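Local coordinates for protein PrgZ (Enterococcus faecalis, PDB 4FAJ) that binds peptide pheromone as a membrane-anchored extracellular receptor of the solute-binding protein 5 family, probably serving peptide import, at residues Lys391-Ala394 with Glu395-Asp399; Asp347-Ser350 with Leu351-Lys354. All coordinates share one frame; numbering follows the deposited sequence.

Contact 1 of 2, residues Lys391-Ala394 with Glu395-Asp399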
loop_
_atom_site.group_PDB
_atom_site.type_symbol
_atom_site.label_atom_id
_atom_site.label_comp_id
_atom_site.label_asym_id
_atom_site.label_seq_id
_atom_site.Cartn_x
_atom_site.Cartn_y
_atom_site.Cartn_z
ATOM N N LYS A 391 6.047 30.153 -1.076
ATOM C CA LYS A 391 5.842 30.771 0.247
ATOM C C LYS A 391 4.921 31.998 0.195
ATOM O O LYS A 391 4.004 32.121 1.001
ATOM C CB LYS A 391 7.207 31.150 0.841
ATOM C CG LYS A 391 7.172 31.873 2.174
ATOM C CD LYS A 391 7.765 31.050 3.289
ATOM C CE LYS A 391 7.473 31.681 4.652
ATOM N NZ LYS A 391 8.267 32.899 4.870
ATOM N N LYS A 392 5.146 32.892 -0.764
ATOM C CA LYS A 392 4.318 34.108 -0.855
ATOM C C LYS A 392 2.850 33.774 -1.135
ATOM O O LYS A 392 1.966 34.367 -0.525
ATOM C CB LYS A 392 4.858 35.102 -1.889
ATOM C CG LYS A 392 6.019 35.982 -1.376
ATOM C CD LYS A 392 7.312 35.182 -1.264
ATOM C CE LYS A 392 8.492 35.953 -0.741
ATOM N NZ LYS A 392 9.448 34.978 -0.128
ATOM N N GLN A 393 2.578 32.816 -2.021
ATOM C CA GLN A 393 1.180 32.402 -2.267
ATOM C C GLN A 393 0.549 31.709 -1.044
ATOM O O GLN A 393 -0.630 31.898 -0.765
ATOM C CB GLN A 393 1.054 31.505 -3.515
ATOM C CG GLN A 393 1.078 32.273 -4.853
ATOM C CD GLN A 393 -0.027 33.306 -4.975
ATOM O OE1 GLN A 393 -1.063 33.229 -4.301
ATOM N NE2 GLN A 393 0.193 34.296 -5.836
ATOM N N ALA A 394 1.342 30.926 -0.323
ATOM C CA ALA A 394 0.905 30.308 0.930
ATOM C C ALA A 394 0.425 31.373 1.899
ATOM O O ALA A 394 -0.674 31.282 2.431
ATOM C CB ALA A 394 2.039 29.500 1.559
ATOM N N GLU A 395 1.257 32.388 2.103
ATOM C CA GLU A 395 0.951 33.495 3.014
ATOM C C GLU A 395 -0.319 34.211 2.584
ATOM O O GLU A 395 -1.163 34.559 3.406
ATOM C CB GLU A 395 2.117 34.485 3.061
ATOM C CG GLU A 395 3.393 33.911 3.692
ATOM C CD GLU A 395 4.552 34.909 3.713
ATOM O OE1 GLU A 395 4.587 35.818 2.854
ATOM O OE2 GLU A 395 5.431 34.769 4.585
ATOM N N GLU A 396 -0.466 34.416 1.283
ATOM C CA GLU A 396 -1.629 35.106 0.767
ATOM C C GLU A 396 -2.924 34.304 0.824
ATOM O O GLU A 396 -3.984 34.873 1.087
ATOM C CB GLU A 396 -1.360 35.582 -0.652
ATOM C CG GLU A 396 -0.253 36.629 -0.685
ATOM C CD GLU A 396 -0.400 37.596 -1.820
ATOM O OE1 GLU A 396 -1.166 37.302 -2.760
ATOM O OE2 GLU A 396 0.250 38.657 -1.765
ATOM N N TYR A 397 -2.864 32.998 0.575
ATOM C CA TYR A 397 -4.051 32.157 0.721
ATOM C C TYR A 397 -4.483 32.095 2.195
ATOM O O TYR A 397 -5.675 32.050 2.500
ATOM C CB TYR A 397 -3.812 30.743 0.183
ATOM C CG TYR A 397 -4.145 30.593 -1.290
ATOM C CD1 TYR A 397 -5.465 30.573 -1.726
ATOM C CD2 TYR A 397 -3.144 30.464 -2.239
ATOM C CE1 TYR A 397 -5.783 30.423 -3.068
ATOM C CE2 TYR A 397 -3.448 30.310 -3.592
ATOM C CZ TYR A 397 -4.759 30.293 -3.999
ATOM O OH TYR A 397 -5.039 30.141 -5.337
ATOM N N TRP A 398 -3.504 32.103 3.090
ATOM C CA TRP A 398 -3.772 32.106 4.526
ATOM C C TRP A 398 -4.464 33.409 4.943
ATOM O O TRP A 398 -5.448 33.371 5.670
ATOM C CB TRP A 398 -2.472 31.892 5.305
ATOM C CG TRP A 398 -2.620 31.885 6.799
ATOM C CD1 TRP A 398 -2.034 32.751 7.680
ATOM C CD2 TRP A 398 -3.394 30.972 7.590
ATOM N NE1 TRP A 398 -2.394 32.431 8.966
ATOM C CE2 TRP A 398 -3.231 31.349 8.943
ATOM C CE3 TRP A 398 -4.209 29.877 7.290
ATOM C CZ2 TRP A 398 -3.854 30.666 9.996
ATOM C CZ3 TRP A 398 -4.832 29.194 8.341
ATOM C CH2 TRP A 398 -4.648 29.595 9.675
ATOM N N ASP A 399 -3.961 34.548 4.475
ATOM C CA ASP A 399 -4.583 35.844 4.769
ATOM C C ASP A 399 -6.017 35.905 4.242
ATOM O O ASP A 399 -6.907 36.447 4.898
ATOM C CB ASP A 399 -3.752 37.008 4.198
ATOM C CG ASP A 399 -2.470 37.264 4.985
ATOM O OD1 ASP A 399 -2.373 36.836 6.163
ATOM O OD2 ASP A 399 -1.544 37.899 4.436
#
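Lys391 reaches forward one turn to Glu395, and the two form a salt bridge at its long limit, with NZ of Lys391 3.4 Å from OE2 of Glu395; as a hydrogen bond it is weak. The lysine chain gets there by bending at chi2 (114°) and again at its last torsion, while the glutamate runs straight out beyond CG; Glu395 CG is 3.3 Å from Lys391 O. Two residues on, Gln393 and Tyr397 repeat the i to i+4 spacing: OE1 of Gln393 stands 3.8 Å from CE2 of Tyr397, with the amide and ring planes 63° apart. The ring also turns an edge to the backbone, its CD2 lying 3.2 Å from Gln393 O. Beneath these pairs run the regular bonds of an alpha helix, the first turns of helix 391-402, from Glu395 N to Lys391 O (3.0 Å) through Trp398 N to Ala394 O. Ala394 is small enough to let the helix lie close against Tyr344 and Ala345 of helix 336-345 and Ser437 at the end of helix 421-437. Trp398, buried, suits the inner side too: its largely apolar indole touches Leu438 and Leu441, while its one N-H, NE1, bonds to Glu439 O.

Contact 2 of 2, residues Asp347-Ser350 with Leu351-Lys354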
loop_
_atom_site.group_PDB
_atom_site.type_symbol
_atom_site.label_atom_id
_atom_site.label_comp_id
_atom_site.label_asym_id
_atom_site.label_seq_id
_atom_site.Cartn_x
_atom_site.Cartn_y
_atom_site.Cartn_z
ATOM N N ASP A 347 7.900 23.134 1.425
ATOM C CA ASP A 347 9.133 23.147 0.653
ATOM C C ASP A 347 9.601 21.706 0.474
ATOM O O ASP A 347 10.410 21.190 1.252
ATOM C CB ASP A 347 10.193 24.001 1.338
ATOM C CG ASP A 347 11.450 24.185 0.497
ATOM O OD1 ASP A 347 11.608 23.528 -0.549
ATOM O OD2 ASP A 347 12.302 24.998 0.913
ATOM N N ARG A 348 9.087 21.076 -0.578
ATOM C CA ARG A 348 9.339 19.652 -0.836
ATOM C C ARG A 348 10.808 19.367 -1.143
ATOM O O ARG A 348 11.340 18.348 -0.703
ATOM C CB ARG A 348 8.459 19.165 -1.990
ATOM C CG ARG A 348 6.977 19.228 -1.685
ATOM C CD ARG A 348 6.118 18.983 -2.929
ATOM N NE ARG A 348 4.698 19.024 -2.601
ATOM C CZ ARG A 348 3.997 20.129 -2.362
ATOM N NH1 ARG A 348 4.563 21.336 -2.423
ATOM N NH2 ARG A 348 2.707 20.034 -2.065
ATOM N N GLU A 349 11.462 20.255 -1.896
ATOM C CA GLU A 349 12.861 20.034 -2.259
ATOM C C GLU A 349 13.767 20.031 -1.036
ATOM O O GLU A 349 14.668 19.202 -0.941
ATOM C CB GLU A 349 13.364 21.053 -3.299
ATOM C CG GLU A 349 12.637 20.994 -4.654
ATOM C CD GLU A 349 12.752 19.646 -5.380
ATOM O OE1 GLU A 349 13.576 18.789 -4.989
ATOM O OE2 GLU A 349 12.006 19.450 -6.361
ATOM N N SER A 350 13.534 20.945 -0.096
ATOM C CA SER A 350 14.303 20.958 1.151
ATOM C C SER A 350 14.093 19.688 1.969
ATOM O O SER A 350 15.050 19.130 2.510
ATOM C CB SER A 350 13.958 22.184 1.995
ATOM O OG SER A 350 14.456 23.354 1.381
ATOM N N LEU A 351 12.854 19.212 2.036
ATOM C CA LEU A 351 12.558 17.963 2.749
ATOM C C LEU A 351 13.344 16.783 2.186
ATOM O O LEU A 351 14.010 16.075 2.929
ATOM C CB LEU A 351 11.058 17.645 2.680
ATOM C CG LEU A 351 10.561 16.305 3.225
ATOM C CD1 LEU A 351 10.747 16.239 4.719
ATOM C CD2 LEU A 351 9.088 16.130 2.867
ATOM N N VAL A 352 13.276 16.586 0.875
ATOM C CA VAL A 352 13.903 15.410 0.262
ATOM C C VAL A 352 15.434 15.517 0.223
ATOM O O VAL A 352 16.128 14.504 0.374
ATOM C CB VAL A 352 13.334 15.106 -1.149
ATOM C CG1 VAL A 352 11.784 14.926 -1.097
ATOM C CG2 VAL A 352 13.727 16.178 -2.132
ATOM N N LYS A 353 15.956 16.730 0.039
ATOM C CA LYS A 353 17.414 16.942 -0.018
ATOM C C LYS A 353 18.092 16.805 1.350
ATOM O O LYS A 353 19.166 16.200 1.467
ATOM C CB LYS A 353 17.737 18.327 -0.588
ATOM C CG LYS A 353 17.499 18.462 -2.094
ATOM C CD LYS A 353 17.622 19.919 -2.585
ATOM C CE LYS A 353 18.963 20.543 -2.222
ATOM N NZ LYS A 353 20.116 19.639 -2.527
ATOM N N LYS A 354 17.468 17.366 2.377
ATOM C CA LYS A 354 18.101 17.510 3.684
ATOM C C LYS A 354 17.625 16.442 4.643
ATOM O O LYS A 354 18.434 15.724 5.217
ATOM C CB LYS A 354 17.809 18.900 4.259
ATOM C CG LYS A 354 18.104 20.031 3.296
ATOM C CD LYS A 354 17.588 21.373 3.806
ATOM C CE LYS A 354 17.754 22.470 2.744
ATOM N NZ LYS A 354 16.976 23.715 3.054
#
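Ser350 and Lys354 meet through their side chains, NZ of the lysine donating to OG of the serine at 3.0 Å. Lys354 achieves this by lying back along the helix with its chain extended beyond CG, so that its methylenes pass Ser350 O, CG at 3.3 Å, before the ammonium group arrives beside the hydroxyl. The same OG donates to Asp347 OD2 at 2.7 Å, approaching from above the carboxylate plane. Ser350 has two modelled conformers and both OG bonds belong to the one described, in which its short hydroxyl can give one bond and accept another. Asp347 is the N-cap of helix 348-356: its OD1 takes the amide of Ser350 (3.3 Å), an aspartate's negative charge probably also suiting the positive end of the helix dipole. Leu351 N then bonds to Asp347 O, starting the regular backbone series. Leu351 sends its branched, apolar side chain into the protein, against Ile530 and Phe531 of strand 528-539 and Phe429 of helix 421-437. Glu349, by contrast, is exposed; its chain bends at chi2 (-60°), bringing OE1 to 3.9 Å from CG2 of Val352. Arg348, buried, extends to Pro529 O, which accepts from its NE, and Asp347 N is held by Gln433 OE1.

Overall arrangement
Both contacts lie on the same side of the chain's centre, their own centres about 19 Å apart and their nearest atoms about 8 Å, so they do not touch. Contact 2, on helix 348-356, comes first along the chain; strand 361-362 follows before contact 1 on helix 391-402. What they share is helix 421-437: Phe429 touches Ser350 and Leu351, and Ser437 touches the 391-394 turn. Helix 348-356 leans on strand 528-539 of the mixed seven-stranded sheet, whereas helix 391-402 packs against helix 336-345. Contact 1 lies away from the zinc sites, while the side chain of Lys353 in contact 2 comes to about 6 Å from a bound zinc ion. Helix 421-437 thus links the two helices into one packed group, which meets the sheet through helix 348-356.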